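Local coordinates for putative transcriptional regulator protein, LacI family (Rhizobium etli, PDB 3MIZ) that probably binds cis-regulatory DNA and controls transcription as a repressor of the LacI family, at residues V60-W63 with K64-S68; T95-N99 with C100-T104; V238-L242 with K243-T247. All coordinates share one frame; numbering follows the deposited sequence.

Interaction 1: V60-W63 with K64-S68; sequences VEIW and KMFQS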
# COMPACT_ATOMS: atom_id res chain seq x y z
N VAL A 60 -14.22 15.12 -15.58
CA VAL A 60 -14.51 16.36 -16.28
C VAL A 60 -14.60 17.50 -15.28
O VAL A 60 -14.01 18.56 -15.47
CB VAL A 60 -15.84 16.25 -17.05
CG1 VAL A 60 -16.17 17.59 -17.72
CG2 VAL A 60 -15.74 15.15 -18.10
N GLU A 61 -15.34 17.25 -14.21
CA GLU A 61 -15.53 18.22 -13.14
C GLU A 61 -14.20 18.59 -12.47
O GLU A 61 -14.00 19.73 -12.06
CB GLU A 61 -16.52 17.65 -12.11
CG GLU A 61 -16.56 18.35 -10.77
CD GLU A 61 -17.62 17.75 -9.85
OE1 GLU A 61 -17.68 16.51 -9.73
OE2 GLU A 61 -18.40 18.53 -9.25
N ILE A 62 -13.30 17.61 -12.35
CA ILE A 62 -12.01 17.87 -11.73
C ILE A 62 -11.14 18.79 -12.57
O ILE A 62 -10.45 19.65 -12.04
CB ILE A 62 -11.25 16.56 -11.44
CG1 ILE A 62 -11.95 15.81 -10.31
CG2 ILE A 62 -9.79 16.86 -11.08
CD1 ILE A 62 -11.39 14.44 -10.02
N TRP A 63 -11.17 18.61 -13.89
CA TRP A 63 -10.39 19.47 -14.77
C TRP A 63 -10.91 20.90 -14.65
O TRP A 63 -10.14 21.87 -14.62
CB TRP A 63 -10.51 19.02 -16.22
CG TRP A 63 -9.66 17.83 -16.56
CD1 TRP A 63 -10.05 16.52 -16.60
CD2 TRP A 63 -8.27 17.85 -16.91
NE1 TRP A 63 -8.98 15.72 -16.97
CE2 TRP A 63 -7.88 16.52 -17.16
CE3 TRP A 63 -7.32 18.87 -17.03
CZ2 TRP A 63 -6.58 16.17 -17.54
CZ3 TRP A 63 -6.02 18.53 -17.41
CH2 TRP A 63 -5.66 17.19 -17.66
N LYS A 64 -12.23 21.02 -14.59
CA LYS A 64 -12.90 22.31 -14.47
C LYS A 64 -12.44 22.96 -13.16
O LYS A 64 -12.12 24.14 -13.12
CB LYS A 64 -14.41 22.10 -14.46
CG LYS A 64 -15.21 23.24 -15.06
CD LYS A 64 -16.66 22.82 -15.31
CE LYS A 64 -16.76 21.65 -16.29
NZ LYS A 64 -16.19 21.97 -17.63
N MSE A 65 -12.41 22.16 -12.09
CA MSE A 65 -11.97 22.65 -10.79
C MSE A 65 -10.53 23.17 -10.85
O MSE A 65 -10.22 24.23 -10.31
CB MSE A 65 -12.06 21.55 -9.74
CG MSE A 65 -11.23 21.82 -8.48
SE MSE A 65 -11.68 20.63 -7.04
CE MSE A 65 -13.32 21.49 -6.53
N PHE A 66 -9.65 22.42 -11.50
CA PHE A 66 -8.26 22.84 -11.60
C PHE A 66 -8.10 24.14 -12.37
O PHE A 66 -7.28 24.99 -12.01
CB PHE A 66 -7.38 21.74 -12.21
CG PHE A 66 -6.95 20.69 -11.21
CD1 PHE A 66 -6.75 21.03 -9.87
CD2 PHE A 66 -6.71 19.38 -11.61
CE1 PHE A 66 -6.32 20.07 -8.95
CE2 PHE A 66 -6.28 18.42 -10.69
CZ PHE A 66 -6.09 18.77 -9.36
N GLN A 67 -8.87 24.31 -13.44
CA GLN A 67 -8.78 25.53 -14.22
C GLN A 67 -9.19 26.69 -13.31
O GLN A 67 -8.51 27.70 -13.24
CB GLN A 67 -9.72 25.48 -15.44
CG GLN A 67 -9.63 26.73 -16.32
CD GLN A 67 -10.52 26.65 -17.55
OE1 GLN A 67 -11.74 26.57 -17.43
NE2 GLN A 67 -9.90 26.66 -18.73
N SER A 68 -10.30 26.50 -12.61
CA SER A 68 -10.83 27.49 -11.68
C SER A 68 -9.80 27.93 -10.64
O SER A 68 -9.73 29.10 -10.27
CB SER A 68 -12.07 26.94 -10.97
OG SER A 68 -12.46 27.77 -9.90
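I62 lays its CG2 methyl against one side of the F66 ring, one helical turn further on, with CG2 3.9 Å from CE2 and almost as close to CD2. The two side chains run alongside each other and point the same way. CG2 lies anti to the backbone N of I62, which puts this branch rather than CG1 beside the phenyl group. Beneath the pair the backbone repeats the regular i to i+4 pattern. F66 N donates to I62 O at 2.9 Å, and K64, M65 and Q67 donate in the same way to V60, E61 and W63. Helix 56-68 is the helical link of a beta-alpha-beta crossover: it leads from strand 46-51 to strand 73-78 and passes over strand 15-20 between them. I62, W63 and F66 form its sheet-facing side, and all three meet I19. The indole of W63 continues onto V74 and Y76, while its NE1 is hydrogen-bonded to the E59 carboxylate, which, with this packing, would limit the rotation of the ring. On the outer side K64 folds back through a bend at chi3 (-61°), which brings its CE to 4.3 Å from V60 CG1. E61 and M65, a selenomethionine, pack on T46 of the second subunit, and F66 on L48 of that subunit.

Interaction 2: T95-N99 with C100-T104; sequences TVMIN and CRPQT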
# COMPACT_ATOMS: atom_id res chain seq x y z
N THR A 95 -0.25 19.46 -19.69
CA THR A 95 -0.36 18.16 -19.04
C THR A 95 0.66 17.13 -19.49
O THR A 95 1.02 17.07 -20.66
CB THR A 95 -1.76 17.57 -19.31
OG1 THR A 95 -2.76 18.46 -18.78
CG2 THR A 95 -1.91 16.20 -18.67
N VAL A 96 1.13 16.32 -18.55
CA VAL A 96 2.06 15.24 -18.84
C VAL A 96 1.45 13.99 -18.22
O VAL A 96 1.02 14.01 -17.06
CB VAL A 96 3.46 15.49 -18.24
CG1 VAL A 96 4.33 14.24 -18.39
CG2 VAL A 96 4.14 16.66 -18.96
N MSE A 97 1.37 12.92 -18.99
CA MSE A 97 0.80 11.67 -18.49
C MSE A 97 1.90 10.77 -17.93
O MSE A 97 2.98 10.66 -18.51
CB MSE A 97 0.06 10.94 -19.63
CG MSE A 97 -1.15 11.72 -20.13
SE MSE A 97 -2.00 10.90 -21.68
CE MSE A 97 -2.78 9.39 -20.79
N ILE A 98 1.63 10.15 -16.78
CA ILE A 98 2.61 9.27 -16.14
C ILE A 98 2.00 7.91 -15.82
O ILE A 98 0.97 7.82 -15.15
CB ILE A 98 3.15 9.88 -14.83
CG1 ILE A 98 3.74 11.28 -15.11
CG2 ILE A 98 4.24 8.96 -14.25
CD1 ILE A 98 3.97 12.12 -13.84
N ASN A 99 2.65 6.86 -16.32
CA ASN A 99 2.25 5.46 -16.13
C ASN A 99 1.10 5.10 -17.07
O ASN A 99 0.41 4.09 -16.87
CB ASN A 99 1.82 5.20 -14.68
CG ASN A 99 1.96 3.74 -14.29
OD1 ASN A 99 1.30 3.26 -13.36
ND2 ASN A 99 2.82 3.03 -14.99
N CYS A 100 0.90 5.93 -18.08
CA CYS A 100 -0.16 5.72 -19.04
C CYS A 100 0.19 6.41 -20.35
O CYS A 100 1.10 7.24 -20.41
CB CYS A 100 -1.49 6.24 -18.48
SG CYS A 100 -1.46 7.98 -17.92
N ARG A 101 -0.55 6.05 -21.39
CA ARG A 101 -0.34 6.61 -22.72
C ARG A 101 -1.71 6.98 -23.30
O ARG A 101 -2.70 6.29 -23.07
CB ARG A 101 0.35 5.57 -23.60
CG ARG A 101 -0.01 5.60 -25.07
CD ARG A 101 0.51 4.36 -25.76
NE ARG A 101 0.46 3.21 -24.85
CZ ARG A 101 0.85 1.98 -25.15
NH1 ARG A 101 1.33 1.69 -26.36
NH2 ARG A 101 0.78 1.03 -24.23
N PRO A 102 -1.77 8.07 -24.07
CA PRO A 102 -3.05 8.47 -24.66
C PRO A 102 -3.49 7.50 -25.74
O PRO A 102 -2.66 6.86 -26.39
CB PRO A 102 -2.74 9.85 -25.24
CG PRO A 102 -1.30 9.72 -25.66
CD PRO A 102 -0.68 8.99 -24.47
N GLN A 103 -4.81 7.37 -25.92
CA GLN A 103 -5.35 6.49 -26.95
C GLN A 103 -5.12 7.19 -28.28
O GLN A 103 -4.82 6.55 -29.30
CB GLN A 103 -6.85 6.27 -26.72
CG GLN A 103 -7.48 5.29 -27.71
CD GLN A 103 -6.76 3.96 -27.75
OE1 GLN A 103 -5.63 3.87 -28.24
NE2 GLN A 103 -7.40 2.92 -27.23
N THR A 104 -5.25 8.51 -28.27
CA THR A 104 -5.04 9.32 -29.46
C THR A 104 -3.55 9.59 -29.63
O THR A 104 -2.92 10.20 -28.76
CB THR A 104 -5.79 10.67 -29.37
OG1 THR A 104 -7.20 10.43 -29.38
CG2 THR A 104 -5.43 11.57 -30.54
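M97, a selenomethionine, reaches across the bend of the chain to cover both C100 and P102. Its terminal CE methyl lies 3.5 Å from C100 SG and 3.6 Å from the carbonyl carbon of R101, while SE sits 3.6 Å from P102 CD. A straight chi2 (175°) carries the side chain outward from strand 95-97, and the bend at chi3 (72°) then turns the methyl back toward the cysteine. Against P102 the selenium end crosses the ring at a slant, meeting CD and, slightly farther off, CB. C100 answers from its own side with SG set between its backbone N and carbonyl carbon, a rotamer that directs the sulfur back toward the preceding strand, where SG also comes within 3.7 Å of M97 CB and I98 O. The chain turns its corner at I98 and N99, the latter with a positive phi (78°), in the left-handed region. Strand 95-97 runs parallel to strand 73-78 in the sheet of the N-terminal lobe, bonded to it through V96, while M97 bonds through its backbone to P109 and I111; 100-101 instead pairs weakly with strand 81-83 in a separate small sheet. The M97 side chain also touches L108 and S110. The N99 side chain meets Y253 of helix 253-268, and C100 packs on T78. Across the corner the two segments meet through apolar sulfur, selenium and proline surfaces. The contact across the bend is thus apolar packing without a directed bond, and C100 O lies buried there without a partner in the model.

Interaction 3: V238-L242 with K243-T247; sequences VTMAL and KPELT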
# COMPACT_ATOMS: atom_id res chain seq x y z
N VAL A 238 6.41 -6.00 0.36
CA VAL A 238 6.52 -7.43 0.15
C VAL A 238 7.94 -7.95 -0.05
O VAL A 238 8.40 -8.82 0.70
CB VAL A 238 5.67 -7.85 -1.06
CG1 VAL A 238 5.81 -9.36 -1.31
CG2 VAL A 238 4.22 -7.47 -0.82
N THR A 239 8.66 -7.43 -1.04
CA THR A 239 9.99 -7.94 -1.35
C THR A 239 10.94 -8.11 -0.18
O THR A 239 11.72 -9.07 -0.14
CB THR A 239 10.67 -7.09 -2.45
OG1 THR A 239 10.86 -5.75 -2.00
CG2 THR A 239 9.81 -7.09 -3.70
N MSE A 240 10.88 -7.19 0.78
CA MSE A 240 11.75 -7.25 1.95
C MSE A 240 11.12 -7.95 3.16
O MSE A 240 11.72 -8.02 4.23
CB MSE A 240 12.19 -5.85 2.33
CG MSE A 240 13.08 -5.20 1.29
SE MSE A 240 13.66 -3.47 1.84
CE MSE A 240 15.28 -3.99 2.79
N ALA A 241 9.90 -8.46 2.98
CA ALA A 241 9.21 -9.18 4.04
C ALA A 241 9.47 -10.66 3.80
O ALA A 241 9.74 -11.42 4.72
CB ALA A 241 7.70 -8.89 3.98
N LEU A 242 9.37 -11.07 2.54
CA LEU A 242 9.60 -12.46 2.19
C LEU A 242 11.06 -12.82 2.44
O LEU A 242 11.96 -11.99 2.25
CB LEU A 242 9.27 -12.71 0.72
CG LEU A 242 7.84 -12.35 0.27
CD1 LEU A 242 7.72 -12.54 -1.24
CD2 LEU A 242 6.83 -13.21 1.01
N LYS A 243 11.29 -14.05 2.88
CA LYS A 243 12.63 -14.55 3.13
C LYS A 243 12.64 -15.92 2.46
O LYS A 243 11.79 -16.76 2.75
CB LYS A 243 12.88 -14.71 4.64
CG LYS A 243 12.65 -13.45 5.46
CD LYS A 243 13.65 -12.35 5.14
CE LYS A 243 13.40 -11.12 6.00
NZ LYS A 243 14.39 -10.03 5.75
N PRO A 244 13.60 -16.16 1.56
CA PRO A 244 14.67 -15.24 1.13
C PRO A 244 14.15 -13.99 0.43
O PRO A 244 13.04 -13.98 -0.12
CB PRO A 244 15.50 -16.10 0.20
CG PRO A 244 14.47 -16.96 -0.45
CD PRO A 244 13.60 -17.38 0.73
N GLU A 245 14.96 -12.93 0.47
CA GLU A 245 14.62 -11.67 -0.18
C GLU A 245 14.29 -11.95 -1.64
O GLU A 245 15.05 -12.63 -2.33
CB GLU A 245 15.80 -10.70 -0.08
CG GLU A 245 16.09 -10.20 1.32
CD GLU A 245 15.01 -9.27 1.84
OE1 GLU A 245 13.85 -9.73 1.98
OE2 GLU A 245 15.31 -8.09 2.11
N LEU A 246 13.18 -11.40 -2.11
CA LEU A 246 12.70 -11.61 -3.48
C LEU A 246 13.42 -10.88 -4.61
O LEU A 246 13.49 -9.64 -4.63
CB LEU A 246 11.21 -11.27 -3.55
CG LEU A 246 10.45 -11.59 -4.83
CD1 LEU A 246 10.38 -13.09 -5.05
CD2 LEU A 246 9.04 -11.02 -4.73
N THR A 247 13.93 -11.64 -5.57
CA THR A 247 14.59 -11.06 -6.73
C THR A 247 13.44 -10.61 -7.63
O THR A 247 12.51 -11.37 -7.88
CB THR A 247 15.47 -12.11 -7.42
OG1 THR A 247 16.61 -12.37 -6.58
CG2 THR A 247 15.94 -11.61 -8.78
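E245 swings its carboxylate back over the end of helix 236-239, crossing M240 at a slant, with OE2 3.7 Å from M240 CG. Its CB leads away from the preceding segment, but CG lies beside the backbone N (chi1 -69°) and the bend at chi2 returns the acid group to it. OE1 thereby comes to 3.1 Å from T239 O and 3.0 Å from L242 O, both acceptors like itself. K243 wraps around the same turn. Its chain bends at chi2 and then runs straight, laying CD on L242 O, and its NZ forms a long salt bridge with E245 OE1 at 3.8 Å. On the inner side, L242 and L246 lie side by side and point the same way, CD1 of L242 to CD2 of L246 at 4.0 Å, while the T239 side chain meets L246 at about a right angle through CG2. L246 N closes the loop with a weak hydrogen bond to T239 O at 3.4 Å. A cis peptide before P244 shapes the turn by which helix 236-239 leads to strand 248-250 in the periplasmic-binding-protein-like domain. The leucines also rest on Y213 of helix 206-217, and L242 on I210 of the second subunit. T239 OG1 is held by D234. Two carbonyl oxygens so near OE1 would tend to disfavour a charged carboxylate, whereas K243 and R287, on which E245 packs, would probably favour it.

Interactions 1 and 2 belong to the same lobe: their centres are 18 Å apart and they touch, W63 CH2 lying 3.4 Å from T95 OG1, so that the helix reaches strand 95-97. Interaction 3 lies on the other side of the chain's centre, its own centre about 42 Å from that of interaction 1. Interaction 2 is the buried one; interactions 1 and 3 are partly exposed and both touch the second subunit. Regular backbone bonding dominates 60-68, and apolar sulfur, selenium and proline contact dominates 95-104. In 238-247, a loop between helix and strand, acid, lysine and carbonyl groups sit next to a pair of leucines.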